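Local coordinates for protein cysteine synthase (PDB 5XEM) that produces hydrogen sulfide with pyridoxal 5'-phosphate as cofactor and probably also makes L-cysteine from O-acetyl-L-serine and sulfide, at residues Asn23-Phe28 with Met256-Phe261; Ile94-Thr99 with Gln106-Tyr111; Ile116-Ser121 with Leu128-Glu133; Lys166-Lys171 with Gly289-Val294. All blocks are in the same frame, centred on the assembly; numbering follows the deposited sequence.

Contact 1: Asn23-Phe28 with Met256-Phe261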
loop_
_atom_site.group_PDB
_atom_site.type_symbol
_atom_site.label_atom_id
_atom_site.label_comp_id
_atom_site.label_asym_id
_atom_site.label_seq_id
_atom_site.Cartn_x
_atom_site.Cartn_y
_atom_site.Cartn_z
ATOM N N ASN A 23 -13.804 -8.281 13.117
ATOM C CA ASN A 23 -13.797 -9.131 14.325
ATOM C C ASN A 23 -13.933 -8.402 15.635
ATOM O O ASN A 23 -14.399 -8.978 16.604
ATOM C CB ASN A 23 -12.503 -9.919 14.437
ATOM C CG ASN A 23 -12.201 -10.705 13.212
ATOM O OD1 ASN A 23 -12.945 -11.610 12.853
ATOM N ND2 ASN A 23 -11.084 -10.363 12.547
ATOM N N ASN A 24 -13.475 -7.161 15.687
ATOM C CA ASN A 24 -13.359 -6.474 16.944
ATOM C C ASN A 24 -14.462 -5.453 17.110
ATOM O O ASN A 24 -15.023 -5.338 18.203
ATOM C CB ASN A 24 -11.963 -5.888 17.090
ATOM C CG ASN A 24 -10.885 -6.961 17.067
ATOM O OD1 ASN A 24 -9.779 -6.763 16.538
ATOM N ND2 ASN A 24 -11.200 -8.115 17.655
ATOM N N ILE A 25 -14.843 -4.779 16.027
ATOM C CA ILE A 25 -15.899 -3.788 16.066
ATOM C C ILE A 25 -17.247 -4.493 16.105
ATOM O O ILE A 25 -17.460 -5.458 15.370
ATOM C CB ILE A 25 -15.843 -2.883 14.816
ATOM C CG1 ILE A 25 -14.543 -2.084 14.791
ATOM C CG2 ILE A 25 -17.018 -1.924 14.770
ATOM C CD1 ILE A 25 -14.358 -1.315 13.505
ATOM N N ASP A 26 -18.169 -4.011 16.939
ATOM C CA ASP A 26 -19.484 -4.659 17.032
ATOM C C ASP A 26 -20.211 -4.494 15.716
ATOM O O ASP A 26 -20.371 -3.382 15.252
ATOM C CB ASP A 26 -20.326 -4.044 18.158
ATOM C CG ASP A 26 -21.608 -4.832 18.435
ATOM O OD1 ASP A 26 -21.815 -5.886 17.802
ATOM O OD2 ASP A 26 -22.399 -4.388 19.292
ATOM N N THR A 27 -20.662 -5.593 15.122
ATOM C CA THR A 27 -21.371 -5.553 13.828
ATOM C C THR A 27 -22.850 -6.029 13.937
ATOM O O THR A 27 -23.517 -6.338 12.924
ATOM C CB THR A 27 -20.567 -6.306 12.723
ATOM O OG1 THR A 27 -20.456 -7.705 13.028
ATOM C CG2 THR A 27 -19.141 -5.697 12.599
ATOM N N PHE A 28 -23.338 -6.040 15.183
ATOM C CA PHE A 28 -24.763 -6.202 15.501
ATOM C C PHE A 28 -25.355 -7.500 14.992
ATOM O O PHE A 28 -26.456 -7.516 14.424
ATOM C CB PHE A 28 -25.558 -4.996 14.995
ATOM C CG PHE A 28 -24.950 -3.685 15.397
ATOM C CD1 PHE A 28 -24.907 -3.313 16.731
ATOM C CD2 PHE A 28 -24.362 -2.851 14.447
ATOM C CE1 PHE A 28 -24.310 -2.115 17.115
ATOM C CE2 PHE A 28 -23.771 -1.654 14.824
ATOM C CZ PHE A 28 -23.741 -1.288 16.155
ATOM N N MET A 256 -13.172 5.765 9.964
ATOM C CA MET A 256 -11.827 5.508 9.410
ATOM C C MET A 256 -10.861 5.225 10.575
ATOM O O MET A 256 -10.092 4.275 10.555
ATOM C CB MET A 256 -11.349 6.725 8.630
ATOM C CG MET A 256 -9.992 6.573 7.980
ATOM S SD MET A 256 -9.590 8.076 7.088
ATOM C CE MET A 256 -7.853 7.791 6.721
ATOM N N ARG A 257 -10.923 6.062 11.594
ATOM C CA ARG A 257 -10.051 5.897 12.763
ATOM C C ARG A 257 -10.355 4.615 13.540
ATOM O O ARG A 257 -9.430 3.943 13.987
ATOM C CB ARG A 257 -10.119 7.111 13.681
ATOM C CG ARG A 257 -9.521 8.386 13.109
ATOM C CD ARG A 257 -9.631 9.517 14.127
ATOM N NE ARG A 257 -9.573 10.842 13.504
ATOM C CZ ARG A 257 -10.574 11.721 13.403
ATOM N NH1 ARG A 257 -11.779 11.448 13.911
ATOM N NH2 ARG A 257 -10.368 12.887 12.807
ATOM N N GLU A 258 -11.628 4.268 13.701
ATOM C CA GLU A 258 -12.003 3.087 14.447
ATOM C C GLU A 258 -11.502 1.830 13.732
ATOM O O GLU A 258 -11.031 0.874 14.375
ATOM C CB GLU A 258 -13.522 3.052 14.638
ATOM C CG GLU A 258 -13.995 2.106 15.721
ATOM C CD GLU A 258 -13.596 2.543 17.114
ATOM O OE1 GLU A 258 -12.936 3.592 17.276
ATOM O OE2 GLU A 258 -13.931 1.806 18.060
ATOM N N LEU A 259 -11.578 1.828 12.394
ATOM C CA LEU A 259 -11.081 0.682 11.619
ATOM C C LEU A 259 -9.586 0.454 11.842
ATOM O O LEU A 259 -9.137 -0.682 11.981
ATOM C CB LEU A 259 -11.381 0.857 10.115
ATOM C CG LEU A 259 -12.830 0.564 9.691
ATOM C CD1 LEU A 259 -13.132 1.229 8.343
ATOM C CD2 LEU A 259 -13.085 -0.938 9.645
ATOM N N SER A 260 -8.806 1.523 11.855
ATOM C CA SER A 260 -7.378 1.354 11.985
ATOM C C SER A 260 -7.063 0.992 13.435
ATOM O O SER A 260 -6.231 0.120 13.667
ATOM C CB SER A 260 -6.557 2.553 11.482
ATOM O OG SER A 260 -7.000 3.776 12.025
ATOM N N PHE A 261 -7.718 1.652 14.390
ATOM C CA PHE A 261 -7.508 1.350 15.829
ATOM C C PHE A 261 -7.884 -0.053 16.231
ATOM O O PHE A 261 -7.179 -0.676 17.021
ATOM C CB PHE A 261 -8.330 2.271 16.717
ATOM C CG PHE A 261 -7.846 3.691 16.790
ATOM C CD1 PHE A 261 -6.567 4.066 16.411
ATOM C CD2 PHE A 261 -8.714 4.682 17.273
ATOM C CE1 PHE A 261 -6.150 5.387 16.516
ATOM C CE2 PHE A 261 -8.305 6.011 17.379
ATOM C CZ PHE A 261 -7.012 6.360 17.004
#
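Ile25 carries this contact alone on the loop side, against Glu258 and Leu259 of helix 249-263. The loop comes in at Asn23, whose ND2 donates to the backbone O of Asn8 of the second subunit. The backbone N atoms of Asn23, Asn24 and Ile25 all bond to the carboxylate of Glu263, at the last turn of the same helix. This pins the loop just before its apolar anchor. Ile25 then points its side chain at the helix. CG1 stands beside the backbone N (chi1 -64°) and the chain runs on extended, which puts CD1 at the leading end. Ile25 CD1 rests 4.1 Å from Leu259 CD2 and equally far from the backbone O of Glu258. Glu258 CG also lies 4.1 Å from Ile25 CD1, in one of two modelled conformers. The side chains of Ile25 and Leu259 cross at about a right angle, and Leu259 meets the isoleucine with one methyl branch.

The loop links strands 19-21 and 31-36, antiparallel neighbours at one side of the six-stranded mixed sheet of this fold-type II enzyme. The contact therefore ties a strand connection to a helix that also borders the second subunit.

Past Ile25 the chain turns away from the helix. Asp26 forms an Asx turn: Phe28 N donates to Asp26 OD1 at 3.0 Å, with an N-H...O angle of 164°. The donor comes from above the carboxylate plane, 56° out of it. Asp26 O lies 3.8 Å above the plane of the Phe28 ring, offset toward the rim. Phe28 also lines a pocket that holds 2-(2-methoxyethoxy)ethanol, with Asp251 and Lys276.

Contact 2: Ile94-Thr99 with Gln106-Tyr111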
loop_
_atom_site.group_PDB
_atom_site.type_symbol
_atom_site.label_atom_id
_atom_site.label_comp_id
_atom_site.label_asym_id
_atom_site.label_seq_id
_atom_site.Cartn_x
_atom_site.Cartn_y
_atom_site.Cartn_z
ATOM N N ILE A 94 -3.073 14.882 -16.237
ATOM C CA ILE A 94 -4.193 14.747 -15.347
ATOM C C ILE A 94 -4.652 16.136 -14.891
ATOM O O ILE A 94 -3.831 17.022 -14.655
ATOM C CB ILE A 94 -3.804 13.888 -14.128
ATOM C CG1 ILE A 94 -3.609 12.423 -14.551
ATOM C CG2 ILE A 94 -4.806 14.069 -13.009
ATOM C CD1 ILE A 94 -4.865 11.713 -14.948
ATOM N N VAL A 95 -5.959 16.321 -14.820
ATOM C CA VAL A 95 -6.562 17.537 -14.247
ATOM C C VAL A 95 -7.276 17.153 -12.986
ATOM O O VAL A 95 -8.105 16.225 -12.990
ATOM C CB VAL A 95 -7.559 18.228 -15.185
ATOM C CG1 VAL A 95 -8.033 19.535 -14.564
ATOM C CG2 VAL A 95 -6.903 18.482 -16.547
ATOM N N MET A 96 -6.986 17.877 -11.904
ATOM C CA MET A 96 -7.534 17.564 -10.588
ATOM C C MET A 96 -7.881 18.841 -9.825
ATOM O O MET A 96 -7.254 19.870 -10.059
ATOM C CB MET A 96 -6.488 16.773 -9.789
ATOM C CG MET A 96 -6.973 16.176 -8.472
ATOM S SD MET A 96 -5.735 15.111 -7.691
ATOM C CE MET A 96 -4.372 16.275 -7.633
ATOM N N PRO A 97 -8.845 18.760 -8.894
ATOM C CA PRO A 97 -9.081 19.923 -8.030
ATOM C C PRO A 97 -7.929 20.150 -7.048
ATOM O O PRO A 97 -7.403 19.188 -6.492
ATOM C CB PRO A 97 -10.335 19.526 -7.237
ATOM C CG PRO A 97 -10.966 18.424 -7.995
ATOM C CD PRO A 97 -9.803 17.686 -8.605
ATOM N N ASP A 98 -7.598 21.418 -6.810
ATOM C CA ASP A 98 -6.598 21.808 -5.812
ATOM C C ASP A 98 -6.973 21.588 -4.329
ATOM O O ASP A 98 -6.159 21.876 -3.464
ATOM C CB ASP A 98 -6.164 23.268 -6.050
ATOM C CG ASP A 98 -7.299 24.287 -5.828
ATOM O OD1 ASP A 98 -8.301 23.949 -5.151
ATOM O OD2 ASP A 98 -7.184 25.415 -6.337
ATOM N N THR A 99 -8.153 21.047 -4.026
ATOM C CA THR A 99 -8.601 20.895 -2.632
ATOM C C THR A 99 -8.429 19.464 -2.061
ATOM O O THR A 99 -8.917 19.163 -0.969
ATOM C CB THR A 99 -10.082 21.330 -2.493
ATOM O OG1 THR A 99 -10.869 20.683 -3.495
ATOM C CG2 THR A 99 -10.227 22.833 -2.667
ATOM N N GLN A 106 1.717 14.492 -5.434
ATOM C CA GLN A 106 3.031 13.864 -5.280
ATOM C C GLN A 106 3.080 12.464 -5.818
ATOM O O GLN A 106 4.070 12.085 -6.462
ATOM C CB GLN A 106 3.436 13.841 -3.808
ATOM C CG GLN A 106 3.817 15.209 -3.285
ATOM C CD GLN A 106 5.073 15.714 -3.944
ATOM O OE1 GLN A 106 5.014 16.392 -4.968
ATOM N NE2 GLN A 106 6.231 15.351 -3.380
ATOM N N LEU A 107 2.046 11.682 -5.522
ATOM C CA LEU A 107 1.994 10.304 -5.959
ATOM C C LEU A 107 1.977 10.318 -7.460
ATOM O O LEU A 107 2.751 9.618 -8.071
ATOM C CB LEU A 107 0.755 9.566 -5.420
ATOM C CG LEU A 107 0.821 9.100 -3.968
ATOM C CD1 LEU A 107 -0.577 8.807 -3.422
ATOM C CD2 LEU A 107 1.725 7.884 -3.839
ATOM N N MET A 108 1.102 11.140 -8.051
ATOM C CA MET A 108 0.975 11.172 -9.497
ATOM C C MET A 108 2.247 11.614 -10.186
ATOM O O MET A 108 2.674 10.972 -11.155
ATOM C CB MET A 108 -0.236 12.007 -9.967
ATOM C CG MET A 108 -1.494 11.156 -10.013
ATOM S SD MET A 108 -2.924 12.144 -10.458
ATOM C CE MET A 108 -3.254 12.927 -8.889
ATOM N N ARG A 109 2.866 12.682 -9.701
ATOM C CA ARG A 109 4.131 13.108 -10.287
ATOM C C ARG A 109 5.258 12.067 -10.131
ATOM O O ARG A 109 6.088 11.964 -11.022
ATOM C CB ARG A 109 4.580 14.447 -9.736
ATOM C CG ARG A 109 3.787 15.593 -10.295
ATOM C CD ARG A 109 4.167 16.860 -9.586
ATOM N NE ARG A 109 3.389 17.986 -10.083
ATOM C CZ ARG A 109 3.351 19.188 -9.513
ATOM N NH1 ARG A 109 4.047 19.432 -8.399
ATOM N NH2 ARG A 109 2.617 20.143 -10.047
ATOM N N ALA A 110 5.269 11.286 -9.050
ATOM C CA ALA A 110 6.298 10.210 -8.877
ATOM C C ALA A 110 6.289 9.216 -10.056
ATOM O O ALA A 110 7.327 8.664 -10.435
ATOM C CB ALA A 110 6.075 9.460 -7.579
ATOM N N TYR A 111 5.105 8.983 -10.632
ATOM C CA TYR A 111 4.973 8.099 -11.768
ATOM C C TYR A 111 5.209 8.807 -13.098
ATOM O O TYR A 111 5.121 8.179 -14.131
ATOM C CB TYR A 111 3.590 7.462 -11.812
ATOM C CG TYR A 111 3.289 6.504 -10.687
ATOM C CD1 TYR A 111 3.929 5.284 -10.608
ATOM C CD2 TYR A 111 2.348 6.827 -9.706
ATOM C CE1 TYR A 111 3.652 4.401 -9.580
ATOM C CE2 TYR A 111 2.052 5.937 -8.686
ATOM C CZ TYR A 111 2.690 4.731 -8.632
ATOM O OH TYR A 111 2.420 3.849 -7.607
#
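Met108 of helix 103-110 reaches down onto Ile94 and Met96 of strand 92-97. Its CB leaves the helix toward the strand. The chain stays extended through chi2 (176°), so the sulfur is carried well away from the helix backbone. SD settles on Ile94. Met108 SD lies 3.7 Å from Ile94 CG2, the methyl branch, and 4.2 Å from Ile94 CB. The two side chains cross at about a right angle there. At SD the methionine bends (chi3 -79°) and sends its methyl along the strand toward Met96. Met108 CE comes to 3.5 Å from Met96 SD and 3.7 Å from Met96 CE in the conformer given here. Met96 was modelled in two conformers, so this end of the contact may shift. No hydrogen bond joins the two segments; the contact is apolar and buried.

Ile94 and Met96 lie on one face of the strand, and Val95 between them faces helix 123-136 instead. Met108 also packs on Ile79 of helix 76-88 and on Val115 of strand 114-118. The side chain of Met96 is about 7 Å from the bound lanthionine, so the packing lies near the active site. Strand 92-97, helix 103-110 and strand 114-118 form a beta-alpha-beta unit, and here the helix packs on its first strand.

Contact 3: Ile116-Ser121 with Leu128-Glu133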
loop_
_atom_site.group_PDB
_atom_site.type_symbol
_atom_site.label_atom_id
_atom_site.label_comp_id
_atom_site.label_asym_id
_atom_site.label_seq_id
_atom_site.Cartn_x
_atom_site.Cartn_y
_atom_site.Cartn_z
ATOM N N ILE A 116 -2.345 19.155 -13.635
ATOM C CA ILE A 116 -2.887 20.501 -13.848
ATOM C C ILE A 116 -4.043 20.660 -12.862
ATOM O O ILE A 116 -4.890 19.757 -12.735
ATOM C CB ILE A 116 -3.402 20.655 -15.285
ATOM C CG1 ILE A 116 -2.226 20.619 -16.259
ATOM C CG2 ILE A 116 -4.194 21.949 -15.447
ATOM C CD1 ILE A 116 -2.575 20.091 -17.613
ATOM N N LEU A 117 -4.071 21.782 -12.148
ATOM C CA LEU A 117 -5.024 21.964 -11.068
ATOM C C LEU A 117 -6.097 22.958 -11.458
ATOM O O LEU A 117 -5.814 23.915 -12.157
ATOM C CB LEU A 117 -4.334 22.494 -9.810
ATOM C CG LEU A 117 -3.212 21.624 -9.247
ATOM C CD1 LEU A 117 -2.528 22.354 -8.084
ATOM C CD2 LEU A 117 -3.755 20.275 -8.806
ATOM N N THR A 118 -7.312 22.709 -10.994
ATOM C CA THR A 118 -8.392 23.673 -11.116
ATOM C C THR A 118 -8.929 24.017 -9.732
ATOM O O THR A 118 -8.730 23.281 -8.743
ATOM C CB THR A 118 -9.536 23.120 -11.990
ATOM O OG1 THR A 118 -9.963 21.868 -11.458
ATOM C CG2 THR A 118 -9.068 22.936 -13.428
ATOM N N ASP A 119 -9.657 25.127 -9.679
ATOM C CA ASP A 119 -10.250 25.607 -8.442
ATOM C C ASP A 119 -11.177 24.552 -7.842
ATOM O O ASP A 119 -12.202 24.206 -8.422
ATOM C CB ASP A 119 -11.014 26.910 -8.750
ATOM C CG ASP A 119 -11.242 27.761 -7.540
ATOM O OD1 ASP A 119 -11.419 27.198 -6.432
ATOM O OD2 ASP A 119 -11.256 29.006 -7.692
ATOM N N GLY A 120 -10.831 24.056 -6.662
ATOM C CA GLY A 120 -11.619 23.025 -5.994
ATOM C C GLY A 120 -13.052 23.380 -5.645
ATOM O O GLY A 120 -13.924 22.490 -5.572
ATOM N N SER A 121 -13.313 24.677 -5.458
ATOM C CA SER A 121 -14.655 25.153 -5.160
ATOM C C SER A 121 -15.617 24.789 -6.299
ATOM O O SER A 121 -16.794 24.552 -6.056
ATOM C CB SER A 121 -14.644 26.670 -4.890
ATOM O OG SER A 121 -14.577 27.436 -6.084
ATOM N N LEU A 128 -13.251 18.704 -15.917
ATOM C CA LEU A 128 -13.718 18.274 -17.235
ATOM C C LEU A 128 -13.682 19.434 -18.242
ATOM O O LEU A 128 -13.254 19.263 -19.400
ATOM C CB LEU A 128 -15.115 17.629 -17.146
ATOM C CG LEU A 128 -15.218 16.217 -16.536
ATOM C CD1 LEU A 128 -16.670 15.844 -16.323
ATOM C CD2 LEU A 128 -14.599 15.179 -17.466
ATOM N N GLU A 129 -14.090 20.628 -17.814
ATOM C CA GLU A 129 -14.033 21.786 -18.693
ATOM C C GLU A 129 -12.585 22.109 -19.106
ATOM O O GLU A 129 -12.326 22.455 -20.263
ATOM C CB GLU A 129 -14.695 23.001 -18.033
ATOM C CG GLU A 129 -16.213 22.857 -17.903
ATOM C CD GLU A 129 -16.848 23.989 -17.107
ATOM O OE1 GLU A 129 -16.103 24.803 -16.522
ATOM O OE2 GLU A 129 -18.097 24.051 -17.054
ATOM N N LYS A 130 -11.641 21.958 -18.181
ATOM C CA LYS A 130 -10.236 22.221 -18.495
ATOM C C LYS A 130 -9.704 21.248 -19.577
ATOM O O LYS A 130 -8.811 21.612 -20.371
ATOM C CB LYS A 130 -9.391 22.142 -17.217
ATOM C CG LYS A 130 -7.910 22.421 -17.386
ATOM C CD LYS A 130 -7.637 23.877 -17.731
ATOM C CE LYS A 130 -6.146 24.176 -17.651
ATOM N NZ LYS A 130 -5.851 25.634 -17.826
ATOM N N LEU A 131 -10.241 20.026 -19.612
ATOM C CA LEU A 131 -9.788 19.054 -20.620
ATOM C C LEU A 131 -9.939 19.602 -22.036
ATOM O O LEU A 131 -9.105 19.306 -22.907
ATOM C CB LEU A 131 -10.536 17.716 -20.526
ATOM C CG LEU A 131 -10.414 16.918 -19.234
ATOM C CD1 LEU A 131 -11.150 15.599 -19.366
ATOM C CD2 LEU A 131 -8.960 16.668 -18.859
ATOM N N GLU A 132 -10.962 20.440 -22.258
ATOM C CA GLU A 132 -11.224 20.998 -23.585
ATOM C C GLU A 132 -10.040 21.777 -24.109
ATOM O O GLU A 132 -9.661 21.636 -25.278
ATOM C CB GLU A 132 -12.493 21.880 -23.601
ATOM C CG GLU A 132 -13.768 21.112 -23.294
ATOM C CD GLU A 132 -13.905 19.884 -24.188
ATOM O OE1 GLU A 132 -13.621 20.024 -25.398
ATOM O OE2 GLU A 132 -14.229 18.791 -23.674
ATOM N N GLU A 133 -9.448 22.575 -23.232
ATOM C CA GLU A 133 -8.221 23.309 -23.499
ATOM C C GLU A 133 -7.011 22.386 -23.751
ATOM O O GLU A 133 -6.252 22.590 -24.686
ATOM C CB GLU A 133 -8.004 24.220 -22.285
ATOM C CG GLU A 133 -6.824 25.157 -22.249
ATOM C CD GLU A 133 -6.869 26.010 -20.972
ATOM O OE1 GLU A 133 -7.969 26.468 -20.582
ATOM O OE2 GLU A 133 -5.811 26.184 -20.335
#
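Lys130, the side chain that covers Ile116 and Thr118, ends in a short salt bridge: its NZ lies 2.6 Å from Glu133 OE2. Both residues sit on helix 123-136, about one turn apart. NZ approaches from above the carboxylate plane, 43° out of it. This bond holds the far end of the lysine against the helix, and its carbon chain is left to lie over the strand.

The chain gets there by leaving the backbone with CG anti to N (chi1 -179°) and then bending at chi2 (69°). Near the root, Lys130 CB lies 3.9 Å from Thr118 CG2, and the two side chains slide past each other in opposite directions. Farther out, Lys130 CE lies 3.7 Å from Ile116 CG2. The isoleucine crosses the lysine at about a right angle and offers its CG2 branch. The charged group is thus kept at the surface, while the methylenes do the packing.

After strand 114-118 the chain turns at Asp119. Asp119 OD1 accepts from Ser121 N at 3.3 Å, an Asx turn, and from Ser121 OG in a weak bond of 3.2 Å. Gly120, between them, is tied by its N to Asp98 OD1. Deeper in, Thr118 and Lys130 also pack on Val95 of strand 92-97, and Leu131 reaches strand 68-72.

Strand 114-118 is an outermost strand of a parallel four-stranded sheet. Helix 123-136 runs over the sheet to strand 141-142 at its other edge. The contact marks the start of this beta-alpha-beta crossover.

Contact 4: Lys166-Lys171 with Gly289-Val294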
loop_
_atom_site.group_PDB
_atom_site.type_symbol
_atom_site.label_atom_id
_atom_site.label_comp_id
_atom_site.label_asym_id
_atom_site.label_seq_id
_atom_site.Cartn_x
_atom_site.Cartn_y
_atom_site.Cartn_z
ATOM N N LYS A 166 -16.715 -15.525 -5.433
ATOM C CA LYS A 166 -15.818 -16.676 -5.262
ATOM C C LYS A 166 -15.407 -16.796 -3.821
ATOM O O LYS A 166 -15.450 -17.893 -3.251
ATOM C CB LYS A 166 -14.570 -16.570 -6.156
ATOM C CG LYS A 166 -13.606 -17.770 -6.064
ATOM C CD LYS A 166 -12.355 -17.583 -6.921
ATOM C CE LYS A 166 -11.301 -16.696 -6.257
ATOM N NZ LYS A 166 -11.581 -15.225 -6.316
ATOM N N ASP A 167 -15.008 -15.681 -3.211
ATOM C CA ASP A 167 -14.422 -15.725 -1.860
ATOM C C ASP A 167 -15.452 -16.065 -0.781
ATOM O O ASP A 167 -15.099 -16.612 0.272
ATOM C CB ASP A 167 -13.737 -14.401 -1.505
ATOM C CG ASP A 167 -12.393 -14.227 -2.205
ATOM O OD1 ASP A 167 -11.906 -15.201 -2.808
ATOM O OD2 ASP A 167 -11.818 -13.110 -2.141
ATOM N N LEU A 168 -16.706 -15.707 -1.019
ATOM C CA LEU A 168 -17.789 -16.027 -0.067
ATOM C C LEU A 168 -18.644 -17.195 -0.553
ATOM O O LEU A 168 -19.719 -17.433 -0.002
ATOM C CB LEU A 168 -18.670 -14.808 0.185
ATOM C CG LEU A 168 -18.103 -13.741 1.129
ATOM C CD1 LEU A 168 -18.962 -12.492 1.099
ATOM C CD2 LEU A 168 -18.014 -14.271 2.549
ATOM N N ASN A 169 -18.170 -17.909 -1.578
ATOM C CA ASN A 169 -18.837 -19.108 -2.111
ATOM C C ASN A 169 -20.314 -18.845 -2.394
ATOM O O ASN A 169 -21.210 -19.576 -1.947
ATOM C CB ASN A 169 -18.640 -20.283 -1.146
ATOM C CG ASN A 169 -19.031 -21.612 -1.751
ATOM O OD1 ASN A 169 -18.959 -21.802 -2.961
ATOM N ND2 ASN A 169 -19.444 -22.552 -0.898
ATOM N N ASN A 170 -20.552 -17.770 -3.138
ATOM C CA ASN A 170 -21.888 -17.328 -3.524
ATOM C C ASN A 170 -22.860 -17.050 -2.400
ATOM O O ASN A 170 -24.063 -17.022 -2.639
ATOM C CB ASN A 170 -22.510 -18.323 -4.505
ATOM C CG ASN A 170 -21.696 -18.467 -5.747
ATOM O OD1 ASN A 170 -21.195 -17.483 -6.283
ATOM N ND2 ASN A 170 -21.528 -19.697 -6.206
ATOM N N LYS A 171 -22.349 -16.801 -1.199
ATOM C CA LYS A 171 -23.188 -16.454 -0.061
ATOM C C LYS A 171 -22.981 -14.997 0.313
ATOM O O LYS A 171 -22.165 -14.656 1.175
ATOM C CB LYS A 171 -22.898 -17.377 1.119
ATOM C CG LYS A 171 -23.257 -18.833 0.846
ATOM C CD LYS A 171 -24.767 -19.087 0.775
ATOM C CE LYS A 171 -25.400 -19.415 2.136
ATOM N NZ LYS A 171 -25.567 -18.270 3.095
ATOM N N GLY A 289 -27.934 -12.634 10.819
ATOM C CA GLY A 289 -26.815 -13.375 10.220
ATOM C C GLY A 289 -26.483 -13.026 8.766
ATOM O O GLY A 289 -25.970 -13.864 8.028
ATOM N N LEU A 290 -26.758 -11.791 8.356
ATOM C CA LEU A 290 -26.523 -11.362 6.977
ATOM C C LEU A 290 -25.024 -11.324 6.677
ATOM O O LEU A 290 -24.213 -11.038 7.555
ATOM C CB LEU A 290 -27.099 -9.968 6.717
ATOM C CG LEU A 290 -28.583 -9.752 7.007
ATOM C CD1 LEU A 290 -28.913 -8.264 6.959
ATOM C CD2 LEU A 290 -29.443 -10.540 6.039
ATOM N N LYS A 291 -24.659 -11.660 5.453
ATOM C CA LYS A 291 -23.269 -11.533 5.013
ATOM C C LYS A 291 -23.229 -10.250 4.208
ATOM O O LYS A 291 -23.878 -10.134 3.144
ATOM C CB LYS A 291 -22.850 -12.741 4.200
ATOM C CG LYS A 291 -22.721 -14.008 5.043
ATOM C CD LYS A 291 -21.904 -15.071 4.329
ATOM C CE LYS A 291 -21.942 -16.421 5.037
ATOM N NZ LYS A 291 -20.860 -16.593 6.046
ATOM N N ILE A 292 -22.518 -9.269 4.753
ATOM C CA ILE A 292 -22.531 -7.907 4.217
ATOM C C ILE A 292 -21.129 -7.622 3.703
ATOM O O ILE A 292 -20.166 -7.781 4.452
ATOM C CB ILE A 292 -22.891 -6.868 5.292
ATOM C CG1 ILE A 292 -24.242 -7.203 5.953
ATOM C CG2 ILE A 292 -22.904 -5.458 4.693
ATOM C CD1 ILE A 292 -24.733 -6.148 6.930
ATOM N N VAL A 293 -21.020 -7.243 2.435
ATOM C CA VAL A 293 -19.708 -6.874 1.856
ATOM C C VAL A 293 -19.652 -5.378 1.656
ATOM O O VAL A 293 -20.596 -4.778 1.097
ATOM C CB VAL A 293 -19.434 -7.587 0.525
ATOM C CG1 VAL A 293 -18.106 -7.106 -0.083
ATOM C CG2 VAL A 293 -19.395 -9.106 0.715
ATOM N N VAL A 294 -18.567 -4.771 2.154
ATOM C CA VAL A 294 -18.301 -3.354 2.014
ATOM C C VAL A 294 -17.054 -3.227 1.129
ATOM O O VAL A 294 -16.034 -3.856 1.404
ATOM C CB VAL A 294 -18.025 -2.711 3.390
ATOM C CG1 VAL A 294 -17.422 -1.306 3.279
ATOM C CG2 VAL A 294 -19.319 -2.696 4.192
#
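Leu168 and Val293 are brought together by their first torsions. Leu168 sets CG beside its backbone N (chi1 -77°) and extends CD1 toward the strand. Val293 keeps CG1 anti to N (chi1 176°), which turns CG2 to the leucine. The two meet tip to tip, with Leu168 CD1 3.4 Å from Val293 CG2. That is tighter than usual for two methyl groups. Leu168 and Val293 both pack on Leu19 of strand 19-21. Leu6 of the second subunit also rests on Leu168.

Segment 166-171 ends helix 151-167 with a Schellman motif, in which Asn169 takes positive phi and Asn169 N bonds to Lys166 O at 3.2 Å. A type I' beta turn from Leu168 to Lys171 overlaps this cap, closed by Lys171 N to Leu168 O at 3.0 Å. The turn leads toward strand 174-178, the parallel neighbour of strand 291-296 in the mixed sheet.

The second patch is built on Lys291. Its chain runs extended from CB to CE, then bends at chi4 (-90°). The chain lies against the backbone of Lys171: Lys291 CD is 3.2 Å and Lys291 CB 3.6 Å from Lys171 O. Lys291 CD also lies 4.1 Å from Lys171 CB. Lys171 O is buried here and has no hydrogen-bond partner in the model, so methylenes cover a polar atom. Lys291 NZ forms a salt bridge with Glu31 of the neighbouring strand. Lys171 NZ lies 5.8 Å from Lys291 NZ, a like-charge pair that Glu31 probably offsets.

The four contacts fall into two groups. Contacts 2 and 3 share the parallel four-stranded sheet and touch where strands 92-97 and 114-118 pair. Their centres are about 12 Å apart, and their helices lie on opposite faces of that sheet. Contacts 1 and 4 belong to the mixed six-stranded sheet and its surroundings, with centres about 18 Å apart and segments that alternate along the chain. Contact 3 lies about 38 Å from contact 1, centre to centre. Contacts 2, 3 and 4 follow in series; contacts 2 and 3 are nested within contact 1. Contacts 1, 2 and 4 meet the second subunit. Ser260 of contact 1 bonds to Ala110 of contact 2 across the dimer interface.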